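Local coordinates for autoinducer 2 sensor kinase/phosphatase luxQ (Vibrio cholerae, PDB 3C38), which senses the autoinducer AI-2 bound to LuxP through this periplasmic domain and switches from histidine kinase to phosphatase at high cell density, at residues S46-A51 and S141-A146; L93-N98 and I104-L109. One frame throughout, in Å; residues are numbered along the deposited sequence.

Contact 1 (S46-A51 and S141-A146)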
loop_
_atom_site.group_PDB
_atom_site.type_symbol
_atom_site.label_atom_id
_atom_site.label_comp_id
_atom_site.label_asym_id
_atom_site.label_seq_id
_atom_site.Cartn_x
_atom_site.Cartn_y
_atom_site.Cartn_z
ATOM N N SER A 46 -11.605 -4.750 -11.082
ATOM C CA SER A 46 -12.220 -5.924 -11.673
ATOM C C SER A 46 -13.204 -6.536 -10.679
ATOM O O SER A 46 -14.292 -6.980 -11.047
ATOM C CB SER A 46 -11.142 -6.943 -12.033
ATOM O OG SER A 46 -11.695 -7.997 -12.789
ATOM N N THR A 47 -12.820 -6.554 -9.411
ATOM C CA THR A 47 -13.678 -7.108 -8.378
ATOM C C THR A 47 -14.836 -6.162 -8.081
ATOM O O THR A 47 -15.891 -6.585 -7.614
ATOM C CB THR A 47 -12.886 -7.349 -7.095
ATOM O OG1 THR A 47 -11.850 -8.301 -7.356
ATOM C CG2 THR A 47 -13.792 -7.882 -5.995
ATOM N N ALA A 48 -14.632 -4.880 -8.367
ATOM C CA ALA A 48 -15.652 -3.867 -8.126
ATOM C C ALA A 48 -16.849 -4.095 -9.041
ATOM O O ALA A 48 -17.938 -3.562 -8.800
ATOM C CB ALA A 48 -15.074 -2.471 -8.360
ATOM N N LYS A 49 -16.642 -4.892 -10.088
ATOM C CA LYS A 49 -17.698 -5.188 -11.050
ATOM C C LYS A 49 -18.208 -6.626 -10.970
ATOM O O LYS A 49 -18.908 -7.093 -11.865
ATOM C CB LYS A 49 -17.198 -4.886 -12.464
ATOM C CG LYS A 49 -16.950 -3.411 -12.683
ATOM C CD LYS A 49 -16.403 -3.111 -14.055
ATOM C CE LYS A 49 -16.405 -1.613 -14.296
ATOM N NZ LYS A 49 -15.783 -1.243 -15.593
ATOM N N ASN A 50 -17.873 -7.328 -9.897
ATOM C CA ASN A 50 -18.316 -8.704 -9.763
ATOM C C ASN A 50 -19.702 -8.778 -9.143
ATOM O O ASN A 50 -19.878 -8.481 -7.963
ATOM C CB ASN A 50 -17.335 -9.499 -8.908
ATOM C CG ASN A 50 -17.654 -10.977 -8.884
ATOM O OD1 ASN A 50 -18.775 -11.379 -8.566
ATOM N ND2 ASN A 50 -16.669 -11.799 -9.220
ATOM N N ALA A 51 -20.682 -9.182 -9.947
ATOM C CA ALA A 51 -22.060 -9.308 -9.489
ATOM C C ALA A 51 -22.110 -9.941 -8.105
ATOM O O ALA A 51 -22.795 -9.438 -7.208
ATOM C CB ALA A 51 -22.854 -10.148 -10.469
ATOM N N SER A 141 -12.899 2.299 -5.234
ATOM C CA SER A 141 -13.504 1.879 -6.491
ATOM C C SER A 141 -15.022 1.763 -6.326
ATOM O O SER A 141 -15.517 1.014 -5.484
ATOM C CB SER A 141 -12.917 0.540 -6.951
ATOM O OG SER A 141 -13.322 0.247 -8.280
ATOM N N SER A 142 -15.754 2.510 -7.143
ATOM C CA SER A 142 -17.215 2.516 -7.090
ATOM C C SER A 142 -17.825 1.132 -7.248
ATOM O O SER A 142 -17.364 0.330 -8.053
ATOM C CB SER A 142 -17.759 3.433 -8.185
ATOM O OG SER A 142 -17.048 4.666 -8.214
ATOM N N LEU A 143 -18.858 0.850 -6.462
ATOM C CA LEU A 143 -19.559 -0.430 -6.530
ATOM C C LEU A 143 -20.935 -0.130 -7.106
ATOM O O LEU A 143 -21.838 0.306 -6.390
ATOM C CB LEU A 143 -19.706 -1.051 -5.139
ATOM C CG LEU A 143 -18.415 -1.513 -4.468
ATOM C CD1 LEU A 143 -18.697 -1.942 -3.040
ATOM C CD2 LEU A 143 -17.811 -2.663 -5.263
ATOM N N ILE A 144 -21.082 -0.351 -8.406
ATOM C CA ILE A 144 -22.339 -0.091 -9.092
ATOM C C ILE A 144 -23.133 -1.377 -9.278
ATOM O O ILE A 144 -22.598 -2.474 -9.125
ATOM C CB ILE A 144 -22.059 0.595 -10.434
ATOM C CG1 ILE A 144 -21.367 1.932 -10.153
ATOM C CG2 ILE A 144 -23.349 0.817 -11.208
ATOM C CD1 ILE A 144 -20.712 2.578 -11.348
ATOM N N GLU A 145 -24.413 -1.257 -9.598
ATOM C CA GLU A 145 -25.217 -2.455 -9.752
ATOM C C GLU A 145 -25.747 -2.678 -11.163
ATOM O O GLU A 145 -25.950 -1.728 -11.923
ATOM C CB GLU A 145 -26.370 -2.423 -8.757
ATOM C CG GLU A 145 -26.741 -3.788 -8.243
ATOM C CD GLU A 145 -28.195 -4.096 -8.441
ATOM O OE1 GLU A 145 -28.950 -3.170 -8.810
ATOM O OE2 GLU A 145 -28.584 -5.261 -8.219
ATOM N N ALA A 146 -25.965 -3.947 -11.494
ATOM C CA ALA A 146 -26.457 -4.358 -12.805
ATOM C C ALA A 146 -27.353 -3.344 -13.517
ATOM O O ALA A 146 -28.493 -3.101 -13.108
ATOM C CB ALA A 146 -27.178 -5.697 -12.685
HETATM O O HOH W 1 -19.196 -1.548 -10.139
#

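Contact 2 (L93-N98 and I104-L109)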
loop_
_atom_site.group_PDB
_atom_site.type_symbol
_atom_site.label_atom_id
_atom_site.label_comp_id
_atom_site.label_asym_id
_atom_site.label_seq_id
_atom_site.Cartn_x
_atom_site.Cartn_y
_atom_site.Cartn_z
ATOM N N LEU A 93 -20.217 -0.416 5.881
ATOM C CA LEU A 93 -21.061 -1.596 5.792
ATOM C C LEU A 93 -20.264 -2.852 6.077
ATOM O O LEU A 93 -20.780 -3.800 6.675
ATOM C CB LEU A 93 -21.685 -1.699 4.395
ATOM C CG LEU A 93 -22.535 -0.530 3.886
ATOM C CD1 LEU A 93 -22.977 -0.803 2.455
ATOM C CD2 LEU A 93 -23.736 -0.332 4.792
ATOM N N TRP A 94 -19.004 -2.860 5.647
ATOM C CA TRP A 94 -18.151 -4.020 5.851
ATOM C C TRP A 94 -16.681 -3.648 6.066
ATOM O O TRP A 94 -16.229 -2.569 5.670
ATOM C CB TRP A 94 -18.281 -4.962 4.656
ATOM C CG TRP A 94 -17.507 -6.230 4.796
ATOM C CD1 TRP A 94 -17.865 -7.338 5.507
ATOM C CD2 TRP A 94 -16.237 -6.525 4.201
ATOM N NE1 TRP A 94 -16.898 -8.312 5.385
ATOM C CE2 TRP A 94 -15.890 -7.838 4.588
ATOM C CE3 TRP A 94 -15.363 -5.807 3.375
ATOM C CZ2 TRP A 94 -14.698 -8.448 4.179
ATOM C CZ3 TRP A 94 -14.181 -6.413 2.969
ATOM C CH2 TRP A 94 -13.861 -7.721 3.370
ATOM N N ASP A 95 -15.947 -4.567 6.691
ATOM C CA ASP A 95 -14.534 -4.399 7.002
ATOM C C ASP A 95 -13.936 -5.799 7.109
ATOM O O ASP A 95 -14.437 -6.627 7.878
ATOM C CB ASP A 95 -14.406 -3.661 8.337
ATOM C CG ASP A 95 -13.003 -3.700 8.907
ATOM O OD1 ASP A 95 -12.844 -3.328 10.086
ATOM O OD2 ASP A 95 -12.059 -4.093 8.191
ATOM N N ASP A 96 -12.876 -6.077 6.350
ATOM C CA ASP A 96 -12.271 -7.408 6.406
ATOM C C ASP A 96 -11.656 -7.699 7.765
ATOM O O ASP A 96 -11.174 -8.800 8.010
ATOM C CB ASP A 96 -11.214 -7.602 5.304
ATOM C CG ASP A 96 -9.980 -6.723 5.481
ATOM O OD1 ASP A 96 -9.820 -6.056 6.529
ATOM O OD2 ASP A 96 -9.154 -6.715 4.548
ATOM N N GLY A 97 -11.671 -6.701 8.641
ATOM C CA GLY A 97 -11.128 -6.871 9.977
ATOM C C GLY A 97 -9.615 -6.863 10.127
ATOM O O GLY A 97 -9.119 -7.185 11.199
ATOM N N ASN A 98 -8.877 -6.501 9.083
ATOM C CA ASN A 98 -7.418 -6.476 9.180
ATOM C C ASN A 98 -6.905 -5.173 9.777
ATOM O O ASN A 98 -5.819 -5.128 10.359
ATOM C CB ASN A 98 -6.796 -6.693 7.802
ATOM C CG ASN A 98 -6.961 -8.114 7.315
ATOM O OD1 ASN A 98 -7.188 -8.355 6.132
ATOM N ND2 ASN A 98 -6.840 -9.066 8.228
ATOM N N ILE A 104 -5.230 -0.097 13.783
ATOM C CA ILE A 104 -6.034 0.976 13.222
ATOM C C ILE A 104 -7.416 0.879 13.862
ATOM O O ILE A 104 -8.052 -0.175 13.819
ATOM C CB ILE A 104 -6.179 0.834 11.696
ATOM C CG1 ILE A 104 -4.797 0.814 11.039
ATOM C CG2 ILE A 104 -6.994 1.985 11.154
ATOM C CD1 ILE A 104 -4.825 0.650 9.531
ATOM N N ALA A 105 -7.870 1.971 14.467
ATOM C CA ALA A 105 -9.170 1.986 15.127
ATOM C C ALA A 105 -10.291 2.198 14.128
ATOM O O ALA A 105 -10.203 3.052 13.250
ATOM C CB ALA A 105 -9.203 3.076 16.180
ATOM N N GLN A 106 -11.353 1.420 14.279
ATOM C CA GLN A 106 -12.505 1.504 13.392
ATOM C C GLN A 106 -12.887 2.956 13.055
ATOM O O GLN A 106 -13.302 3.251 11.936
ATOM C CB GLN A 106 -13.688 0.787 14.044
ATOM C CG GLN A 106 -14.750 0.281 13.075
ATOM C CD GLN A 106 -14.233 -0.813 12.151
ATOM O OE1 GLN A 106 -13.473 -1.689 12.567
ATOM N NE2 GLN A 106 -14.661 -0.778 10.896
ATOM N N GLN A 107 -12.727 3.861 14.016
ATOM C CA GLN A 107 -13.082 5.263 13.808
ATOM C C GLN A 107 -12.123 5.993 12.882
ATOM O O GLN A 107 -12.521 6.914 12.171
ATOM C CB GLN A 107 -13.145 6.000 15.145
ATOM C CG GLN A 107 -13.747 5.184 16.273
ATOM C CD GLN A 107 -12.784 4.129 16.802
ATOM O OE1 GLN A 107 -11.726 4.458 17.354
ATOM N NE2 GLN A 107 -13.146 2.856 16.637
ATOM N N GLU A 108 -10.851 5.605 12.904
ATOM C CA GLU A 108 -9.861 6.232 12.033
ATOM C C GLU A 108 -10.148 5.811 10.595
ATOM O O GLU A 108 -9.901 6.558 9.648
ATOM C CB GLU A 108 -8.446 5.806 12.432
ATOM C CG GLU A 108 -7.959 6.398 13.751
ATOM C CD GLU A 108 -8.075 7.911 13.790
ATOM O OE1 GLU A 108 -7.757 8.559 12.771
ATOM O OE2 GLU A 108 -8.476 8.453 14.842
ATOM N N LEU A 109 -10.682 4.602 10.451
ATOM C CA LEU A 109 -11.026 4.065 9.149
ATOM C C LEU A 109 -12.107 4.961 8.535
ATOM O O LEU A 109 -12.102 5.222 7.335
ATOM C CB LEU A 109 -11.533 2.630 9.313
ATOM C CG LEU A 109 -11.129 1.618 8.246
ATOM C CD1 LEU A 109 -9.617 1.562 8.146
ATOM C CD2 LEU A 109 -11.687 0.254 8.596
#

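Contact 1 (S46-A51 and S141-A146)
A48 meets S141 and L143 where the chain leaves the long N-terminal helix 22-47 and passes beside the end of strand 134-143. The A48 methyl points at the strand and is buried there: CB lies 3.2 Å from OG of S141 and 3.6 Å from the carbonyl O of S142. A side chain of one carbon suits this place, because the two backbones come within 5.4 Å of each other at the CA atoms of A48 and L143. S141 swings its hydroxyl anti to the backbone N (chi1 -170°), which brings OG over the methyl and lets it hydrogen-bond to OD1 of D45, which lies three residues before A48, near the end of helix 22-47; the buried hydroxyl is thereby satisfied. L143 touches with one branch: CD2 is 3.7 Å from A48 O, and the same side chain also packs on L53, I54 and L57 of helix 51-58. The polar backbone atoms are joined through a water that donates to A48 O at 2.7 Å and accepts from I144 N at 2.8 Å, with a weak link to S142 O. A48 itself sits in the type I turn T47-N50, after which N50 is the N-cap of the next helix. The arrangement is a type I turn between two consecutive helices, packed against a strand of the five-stranded antiparallel sheet, within a periplasmic sensor domain of the Cache clan.

Contact 2 (L93-N98 and I104-L109)
D95 and Q106 face each other across a gap of 8.9 Å between their CA atoms, the first at the end of strand 91-95 and the second in the opening turn of helix 106-115, so that side chains rather than backbones make the contact. This is a strand-to-helix connection at the edge of an antiparallel sheet: the chain leaves an edge strand, runs through a short loop and returns as a helix over the strand's end. D95 is the central residue, for its side chain points at the helix and reaches both Q106 and L109. With CG anti to the backbone N (chi1 167°), the carboxylate is carried out from the strand, and the bent chain of Q106 comes to meet it from the opposite direction. The amide group ends beside OD1, its plane turned 43° from that of the carboxylate; a long, bent glutamine at this exposed edge can carry its amide across to the carboxylate. L109, one turn further along the helix, sets its CD2 methyl 4.0 Å from D95 OD1, while its side chain also packs on A99 and on F85 of strand 83-88, as befits a buried leucine on the inner side of the helix. I104 lies on L83 and T127 just before the helix begins. At the helix start A105 is the N-cap residue, and its carbonyl O accepts from E108 N at 2.7 Å and from L109 N at 3.2 Å. Beyond the strand, G97, with its positive phi of 76°, takes a conformation that glycine favours, and D96 closes an Asx turn in which its OD1 receives N98 N at 2.8 Å from above the carboxylate plane.

How the contacts relate
Contact 2 is nested, along the chain, inside the loop that contact 1 closes: 93-98 and 104-109 both fall between 46-51 and 141-146. The centres of the two contacts lie about 21 Å apart and their nearest atoms about 7 Å, so they do not touch. They share the five-stranded antiparallel sheet instead. Contact 2 belongs to strand 91-95, one of its two outermost strands, whereas contact 1 involves strand 134-143, second from the other edge, with strands 83-88 and 153-160 between them. Contact 1 thus joins the sheet to the turn that follows the long N-terminal helix, and contact 2 joins an edge strand to the helix that follows it. Both belong to the periplasmic sensory part of LuxQ.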